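Local coordinates for hypothetical protein (Caulobacter vibrioides, PDB 2QAS), which probably serves as a dimeric SspB-type adaptor that delivers ssrA-tagged proteins to the ClpX unfoldase for degradation, at residues F89-L94 with P100-V105; K34-G39 with W81-G86. All coordinates share one frame; numbering follows the deposited sequence.

Contact 1 of 2, residues F89-L94 with P100-V105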
ATOM      1  N   PHE A  89      10.109  -3.604 -10.603  1.00 71.03           N
ATOM      2  CA  PHE A  89       9.583  -4.506 -11.623  1.00 68.21           C
ATOM      3  C   PHE A  89      10.053  -5.929 -11.335  1.00 64.83           C
ATOM      4  O   PHE A  89      10.990  -6.129 -10.563  1.00 66.05           O
ATOM      5  CB  PHE A  89      10.090  -4.084 -13.000  1.00 69.70           C
ATOM      6  CG  PHE A  89      11.520  -4.444 -13.242  1.00 72.70           C
ATOM      7  CD1 PHE A  89      11.858  -5.682 -13.776  1.00 72.78           C
ATOM      8  CD2 PHE A  89      12.540  -3.572 -12.872  1.00 74.08           C
ATOM      9  CE1 PHE A  89      13.187  -6.051 -13.934  1.00 74.13           C
ATOM     10  CE2 PHE A  89      13.874  -3.932 -13.026  1.00 74.74           C
ATOM     11  CZ  PHE A  89      14.198  -5.176 -13.556  1.00 74.90           C
ATOM     12  N   PHE A  90       9.402  -6.915 -11.948  1.00 59.47           N
ATOM     13  CA  PHE A  90       9.811  -8.306 -11.761  1.00 54.63           C
ATOM     14  C   PHE A  90      10.024  -8.980 -13.112  1.00 52.51           C
ATOM     15  O   PHE A  90       9.420  -8.586 -14.120  1.00 49.83           O
ATOM     16  CB  PHE A  90       8.771  -9.095 -10.949  1.00 53.37           C
ATOM     17  CG  PHE A  90       7.460  -9.333 -11.669  1.00 54.70           C
ATOM     18  CD1 PHE A  90       6.452  -8.371 -11.656  1.00 56.22           C
ATOM     19  CD2 PHE A  90       7.228 -10.535 -12.343  1.00 54.64           C
ATOM     20  CE1 PHE A  90       5.228  -8.597 -12.301  1.00 55.90           C
ATOM     21  CE2 PHE A  90       6.012 -10.773 -12.990  1.00 54.56           C
ATOM     22  CZ  PHE A  90       5.009  -9.805 -12.970  1.00 56.60           C
ATOM     23  N   SER A  91      10.910  -9.969 -13.142  1.00 48.97           N
ATOM     24  CA  SER A  91      11.140 -10.713 -14.372  1.00 50.29           C
ATOM     25  C   SER A  91      10.992 -12.198 -14.034  1.00 46.93           C
ATOM     26  O   SER A  91      11.234 -12.601 -12.895  1.00 44.78           O
ATOM     27  CB  SER A  91      12.511 -10.374 -14.997  1.00 50.16           C
ATOM     28  OG  SER A  91      13.585 -10.637 -14.124  1.00 58.42           O
ATOM     29  N   VAL A  92      10.554 -12.988 -15.017  1.00 45.58           N
ATOM     30  CA  VAL A  92      10.291 -14.423 -14.841  1.00 45.80           C
ATOM     31  C   VAL A  92      10.445 -15.170 -16.156  1.00 45.67           C
ATOM     32  O   VAL A  92      10.262 -14.595 -17.227  1.00 45.56           O
ATOM     33  CB  VAL A  92       8.807 -14.709 -14.436  1.00 44.13           C
ATOM     34  CG1 VAL A  92       8.690 -16.064 -13.787  1.00 42.73           C
ATOM     35  CG2 VAL A  92       8.287 -13.638 -13.527  1.00 52.29           C
ATOM     36  N   THR A  93      10.732 -16.462 -16.067  1.00 45.18           N
ATOM     37  CA  THR A  93      10.827 -17.289 -17.255  1.00 44.49           C
ATOM     38  C   THR A  93       9.591 -18.178 -17.253  1.00 46.08           C
ATOM     39  O   THR A  93       9.303 -18.847 -16.256  1.00 48.12           O
ATOM     40  CB  THR A  93      12.055 -18.189 -17.228  1.00 43.31           C
ATOM     41  OG1 THR A  93      13.233 -17.380 -17.251  1.00 44.31           O
ATOM     42  CG2 THR A  93      12.053 -19.123 -18.438  1.00 42.99           C
ATOM     43  N   LEU A  94       8.861 -18.175 -18.361  1.00 43.59           N
ATOM     44  CA  LEU A  94       7.666 -18.988 -18.507  1.00 41.24           C
ATOM     45  C   LEU A  94       7.766 -19.743 -19.846  1.00 43.07           C
ATOM     46  O   LEU A  94       8.665 -19.483 -20.652  1.00 41.98           O
ATOM     47  CB  LEU A  94       6.436 -18.084 -18.516  1.00 39.96           C
ATOM     48  CG  LEU A  94       6.181 -17.147 -17.334  1.00 41.81           C
ATOM     49  CD1 LEU A  94       4.970 -16.278 -17.635  1.00 36.90           C
ATOM     50  CD2 LEU A  94       5.961 -17.956 -16.049  1.00 40.55           C
ATOM     51  N   PRO A 100      10.607 -21.942 -23.557  1.00 52.78           N
ATOM     52  CA  PRO A 100      10.862 -21.015 -22.447  1.00 52.29           C
ATOM     53  C   PRO A 100      11.222 -19.594 -22.911  1.00 52.37           C
ATOM     54  O   PRO A 100      12.035 -19.418 -23.821  1.00 52.74           O
ATOM     55  CB  PRO A 100      11.995 -21.701 -21.679  1.00 52.12           C
ATOM     56  CG  PRO A 100      12.735 -22.446 -22.752  1.00 54.07           C
ATOM     57  CD  PRO A 100      11.633 -23.002 -23.625  1.00 53.27           C
ATOM     58  N   LYS A 101      10.603 -18.590 -22.283  1.00 50.65           N
ATOM     59  CA  LYS A 101      10.834 -17.184 -22.613  1.00 50.02           C
ATOM     60  C   LYS A 101      10.862 -16.294 -21.367  1.00 50.69           C
ATOM     61  O   LYS A 101      10.199 -16.580 -20.368  1.00 48.02           O
ATOM     62  CB  LYS A 101       9.744 -16.681 -23.565  1.00 51.35           C
ATOM     63  CG  LYS A 101       9.681 -17.428 -24.883  1.00 53.14           C
ATOM     64  CD  LYS A 101       8.475 -17.008 -25.709  1.00 55.54           C
ATOM     65  CE  LYS A 101       8.386 -17.818 -27.009  1.00 57.27           C
ATOM     66  NZ  LYS A 101       9.628 -17.693 -27.848  1.00 57.83           N
ATOM     67  N   ARG A 102      11.627 -15.207 -21.445  1.00 51.99           N
ATOM     68  CA  ARG A 102      11.769 -14.259 -20.342  1.00 53.92           C
ATOM     69  C   ARG A 102      10.874 -13.035 -20.465  1.00 55.80           C
ATOM     70  O   ARG A 102      10.613 -12.547 -21.561  1.00 56.95           O
ATOM     71  CB  ARG A 102      13.218 -13.794 -20.237  1.00 55.39           C
ATOM     72  CG  ARG A 102      14.024 -14.514 -19.173  1.00 56.76           C
ATOM     73  CD  ARG A 102      14.226 -13.644 -17.939  1.00 53.70           C
ATOM     74  NE  ARG A 102      14.050 -14.443 -16.736  1.00 57.28           N
ATOM     75  CZ  ARG A 102      14.287 -14.021 -15.503  1.00 57.45           C
ATOM     76  NH1 ARG A 102      14.732 -12.791 -15.290  1.00 58.82           N
ATOM     77  NH2 ARG A 102      14.045 -14.824 -14.483  1.00 58.25           N
ATOM     78  N   LEU A 103      10.424 -12.532 -19.321  1.00 56.88           N
ATOM     79  CA  LEU A 103       9.558 -11.363 -19.276  1.00 55.31           C
ATOM     80  C   LEU A 103       9.927 -10.459 -18.124  1.00 56.69           C
ATOM     81  O   LEU A 103      10.317 -10.924 -17.049  1.00 54.06           O
ATOM     82  CB  LEU A 103       8.106 -11.772 -19.072  1.00 56.02           C
ATOM     83  CG  LEU A 103       7.318 -12.380 -20.217  1.00 59.37           C
ATOM     84  CD1 LEU A 103       5.935 -12.730 -19.694  1.00 59.88           C
ATOM     85  CD2 LEU A 103       7.221 -11.391 -21.375  1.00 60.33           C
ATOM     86  N   SER A 104       9.778  -9.163 -18.356  1.00 57.74           N
ATOM     87  CA  SER A 104      10.026  -8.159 -17.339  1.00 59.47           C
ATOM     88  C   SER A 104       8.777  -7.311 -17.289  1.00 59.01           C
ATOM     89  O   SER A 104       8.340  -6.783 -18.309  1.00 58.56           O
ATOM     90  CB  SER A 104      11.234  -7.302 -17.690  1.00 60.22           C
ATOM     91  OG  SER A 104      12.402  -7.917 -17.189  1.00 66.14           O
ATOM     92  N   VAL A 105       8.195  -7.197 -16.104  1.00 59.31           N
ATOM     93  CA  VAL A 105       6.976  -6.420 -15.953  1.00 60.50           C
ATOM     94  C   VAL A 105       7.060  -5.446 -14.788  1.00 60.42           C
ATOM     95  O   VAL A 105       7.399  -5.833 -13.668  1.00 59.39           O
ATOM     96  CB  VAL A 105       5.765  -7.355 -15.739  1.00 60.36           C
ATOM     97  CG1 VAL A 105       4.491  -6.538 -15.595  1.00 58.68           C
ATOM     98  CG2 VAL A 105       5.663  -8.331 -16.901  1.00 59.08           C
TER
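F90 and V105 stand side by side on the largely buried, mostly apolar face of an antiparallel beta hairpin, and here the packing is close: V105 CB sits over one face of the F90 ring, 4.1 Å from the ring centroid and 29° off its normal, a CH-pi contact. F90 CG lies between the backbone N and the carbonyl carbon (chi1 69°), which turns the ring toward V105, its CE1 3.7 Å from V105 CB. On the same face L94 CD1 meets L103 CD1 more loosely, at 4.2 Å. K101 shares this face, its NZ in a long, weak ion pair with D63. Strand axes 4.6 Å apart and running antiparallel fit the ladder of paired amides and carbonyls. F90, V92 and L94 form hydrogen-bonded pairs with V105, L103 and K101; V105 N to F90 O is 2.7 Å.

The opposite face is polar: S91 is buried, T93 and S104 are partly exposed, and R102 is exposed. R102 bends at chi2 and chi3, laying its guanidinium over the backbone of S91 and V92. Its NE donates to T93 OG1 at 3.1 Å, with an N-H...O angle of 173° and the hydroxyl in the guanidinium plane. F89, at the start of its strand, and P100 are exposed.

Beyond the hairpin, strand 81-85 continues the sheet next to 89-94, through backbone bonds between S91 and A84 and between T93 and W81. The mostly apolar face packs on the other sheet, with F90 against I49, V105 against F51 of strand 47-52, and L103 and L94 against M72 and I74 of strand 71-76.

Contact 2 of 2, residues K34-G39 with W81-G86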
ATOM      1  N   LYS A  34       7.475 -13.677  -1.834  1.00 63.79           N
ATOM      2  CA  LYS A  34       7.265 -14.935  -1.132  1.00 64.98           C
ATOM      3  C   LYS A  34       7.330 -16.062  -2.161  1.00 65.00           C
ATOM      4  O   LYS A  34       7.770 -17.166  -1.857  1.00 65.98           O
ATOM      5  CB  LYS A  34       5.899 -14.944  -0.436  1.00 66.57           C
ATOM      6  CG  LYS A  34       5.755 -13.899   0.658  1.00 68.24           C
ATOM      7  CD  LYS A  34       4.459 -14.083   1.428  1.00 70.89           C
ATOM      8  CE  LYS A  34       4.321 -13.047   2.541  1.00 72.78           C
ATOM      9  NZ  LYS A  34       3.126 -13.314   3.405  1.00 74.57           N
ATOM     10  N   ALA A  35       6.896 -15.770  -3.385  1.00 65.73           N
ATOM     11  CA  ALA A  35       6.906 -16.757  -4.462  1.00 66.45           C
ATOM     12  C   ALA A  35       8.320 -16.975  -4.980  1.00 67.99           C
ATOM     13  O   ALA A  35       8.637 -18.029  -5.526  1.00 69.01           O
ATOM     14  CB  ALA A  35       6.001 -16.296  -5.604  1.00 63.55           C
ATOM     15  N   ALA A  36       9.170 -15.968  -4.819  1.00 70.29           N
ATOM     16  CA  ALA A  36      10.547 -16.061  -5.280  1.00 71.31           C
ATOM     17  C   ALA A  36      11.409 -16.740  -4.228  1.00 72.89           C
ATOM     18  O   ALA A  36      12.557 -17.087  -4.489  1.00 73.26           O
ATOM     19  CB  ALA A  36      11.087 -14.678  -5.590  1.00 69.69           C
ATOM     20  N   ALA A  37      10.847 -16.931  -3.040  1.00 75.77           N
ATOM     21  CA  ALA A  37      11.565 -17.578  -1.946  1.00 79.41           C
ATOM     22  C   ALA A  37      11.836 -19.038  -2.289  1.00 82.20           C
ATOM     23  O   ALA A  37      10.971 -19.732  -2.828  1.00 82.32           O
ATOM     24  CB  ALA A  37      10.750 -17.490  -0.652  1.00 77.48           C
ATOM     25  N   PRO A  38      13.042 -19.531  -1.973  1.00 85.11           N
ATOM     26  CA  PRO A  38      13.365 -20.933  -2.274  1.00 86.37           C
ATOM     27  C   PRO A  38      12.275 -21.862  -1.734  1.00 87.05           C
ATOM     28  O   PRO A  38      12.026 -21.917  -0.524  1.00 86.89           O
ATOM     29  CB  PRO A  38      14.719 -21.131  -1.587  1.00 86.64           C
ATOM     30  CG  PRO A  38      14.667 -20.141  -0.438  1.00 86.73           C
ATOM     31  CD  PRO A  38      14.062 -18.926  -1.096  1.00 86.00           C
ATOM     32  N   GLY A  39      11.621 -22.582  -2.644  1.00 86.63           N
ATOM     33  CA  GLY A  39      10.542 -23.475  -2.255  1.00 84.78           C
ATOM     34  C   GLY A  39       9.235 -22.990  -2.860  1.00 84.08           C
ATOM     35  O   GLY A  39       8.252 -23.731  -2.924  1.00 84.06           O
ATOM     36  N   TRP A  81      10.168 -20.140 -13.721  1.00 44.88           N
ATOM     37  CA  TRP A  81      11.515 -20.303 -13.234  1.00 42.82           C
ATOM     38  C   TRP A  81      12.163 -18.964 -13.039  1.00 44.08           C
ATOM     39  O   TRP A  81      11.768 -17.973 -13.662  1.00 43.48           O
ATOM     40  CB  TRP A  81      12.317 -21.101 -14.263  1.00 43.39           C
ATOM     41  CG  TRP A  81      11.805 -22.482 -14.465  1.00 42.83           C
ATOM     42  CD1 TRP A  81      12.201 -23.602 -13.795  1.00 42.67           C
ATOM     43  CD2 TRP A  81      10.720 -22.885 -15.322  1.00 42.24           C
ATOM     44  NE1 TRP A  81      11.426 -24.678 -14.172  1.00 47.15           N
ATOM     45  CE2 TRP A  81      10.509 -24.268 -15.105  1.00 42.51           C
ATOM     46  CE3 TRP A  81       9.907 -22.212 -16.244  1.00 41.19           C
ATOM     47  CZ2 TRP A  81       9.518 -24.994 -15.776  1.00 42.61           C
ATOM     48  CZ3 TRP A  81       8.916 -22.935 -16.919  1.00 43.85           C
ATOM     49  CH2 TRP A  81       8.732 -24.313 -16.679  1.00 44.42           C
ATOM     50  N   ASP A  82      13.162 -18.951 -12.161  1.00 44.38           N
ATOM     51  CA  ASP A  82      13.946 -17.764 -11.881  1.00 44.26           C
ATOM     52  C   ASP A  82      13.141 -16.478 -11.703  1.00 44.89           C
ATOM     53  O   ASP A  82      13.419 -15.463 -12.341  1.00 41.82           O
ATOM     54  CB  ASP A  82      14.974 -17.611 -12.995  1.00 48.46           C
ATOM     55  CG  ASP A  82      15.791 -18.893 -13.202  1.00 57.59           C
ATOM     56  OD1 ASP A  82      16.474 -19.339 -12.238  1.00 59.36           O
ATOM     57  OD2 ASP A  82      15.748 -19.463 -14.322  1.00 60.72           O
ATOM     58  N   LEU A  83      12.136 -16.526 -10.836  1.00 44.89           N
ATOM     59  CA  LEU A  83      11.332 -15.350 -10.555  1.00 45.27           C
ATOM     60  C   LEU A  83      12.248 -14.375  -9.810  1.00 47.65           C
ATOM     61  O   LEU A  83      12.785 -14.711  -8.748  1.00 49.10           O
ATOM     62  CB  LEU A  83      10.146 -15.731  -9.674  1.00 43.49           C
ATOM     63  CG  LEU A  83       9.290 -14.582  -9.152  1.00 41.98           C
ATOM     64  CD1 LEU A  83       8.768 -13.757 -10.303  1.00 43.55           C
ATOM     65  CD2 LEU A  83       8.162 -15.146  -8.338  1.00 43.52           C
ATOM     66  N   ALA A  84      12.442 -13.185 -10.370  1.00 48.00           N
ATOM     67  CA  ALA A  84      13.304 -12.176  -9.757  1.00 48.70           C
ATOM     68  C   ALA A  84      12.526 -10.882  -9.570  1.00 50.51           C
ATOM     69  O   ALA A  84      12.467 -10.049 -10.473  1.00 48.89           O
ATOM     70  CB  ALA A  84      14.511 -11.919 -10.630  1.00 47.15           C
ATOM     71  N   PRO A  85      11.908 -10.707  -8.392  1.00 53.89           N
ATOM     72  CA  PRO A  85      11.129  -9.498  -8.112  1.00 58.91           C
ATOM     73  C   PRO A  85      11.956  -8.331  -7.580  1.00 63.69           C
ATOM     74  O   PRO A  85      12.286  -8.276  -6.394  1.00 64.54           O
ATOM     75  CB  PRO A  85      10.084  -9.987  -7.111  1.00 56.27           C
ATOM     76  CG  PRO A  85      10.827 -11.014  -6.338  1.00 55.06           C
ATOM     77  CD  PRO A  85      11.627 -11.756  -7.392  1.00 54.29           C
ATOM     78  N   GLY A  86      12.299  -7.409  -8.479  1.00 67.80           N
ATOM     79  CA  GLY A  86      13.069  -6.240  -8.096  1.00 72.42           C
ATOM     80  C   GLY A  86      12.182  -5.300  -7.300  1.00 75.05           C
ATOM     81  O   GLY A  86      11.056  -5.660  -6.951  1.00 75.94           O
TER
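A36 directs its methyl group at strand 81-85 and meets two residues there. A36 CB lies 3.5 Å from P85 CD and 4.0 Å from L83 CG, so one methyl touches both the proline ring and the branch point of the leucine. Beside it, A35 CB meets L83 CD2 at 3.7 Å. That same CD2 also lies close to A36 N. The first shell is mostly apolar and small, although the A36 methyl also lies 3.6 Å from L83 O: the segments bury 149 Å² in all, and A36 and L83 supply most of it.

The next shell explains how these groups are presented. L83 CG is anti to the backbone N (chi1 173°), which carries the branch out from the strand toward the alanines. L83 and P85, two residues apart on the strand, both direct their side chains at the segment 34-39, whereas A84 between them faces away. Around A35 and A36, A37 N makes a weak hydrogen bond of 3.3 Å to K34 O. The carbonyl of A35 also receives a weak hydrogen bond from the hydroxyl of Y80.

Further out, L83 packs on F90 and V92 of strand 89-96, while P85 also touches L32 and K33. The contact therefore sets the C-terminal part of helix 16-35 against strand 81-85, an outermost strand of the three-stranded sheet within this chain.

In the fold
The two contacts lie in series along the chain: the segments of contact 2 are both passed before contact 1 opens, and their centres are 11 Å apart. They meet in one antiparallel three-stranded sheet ordered 81-85, 89-96, 99-106. Contact 1 pairs its middle and last strands, whereas contact 2 brings helix 16-35 against its first. Strand 81-85 links them directly, since S91 O lies 2.9 Å from A84 N, a probable backbone hydrogen bond. Contact 2 reaches the second subunit through K34 NZ, which bonds M14 O of that chain, and contact 1 touches the bound peptide through L94, consistent with a dimeric adaptor that binds peptide tags.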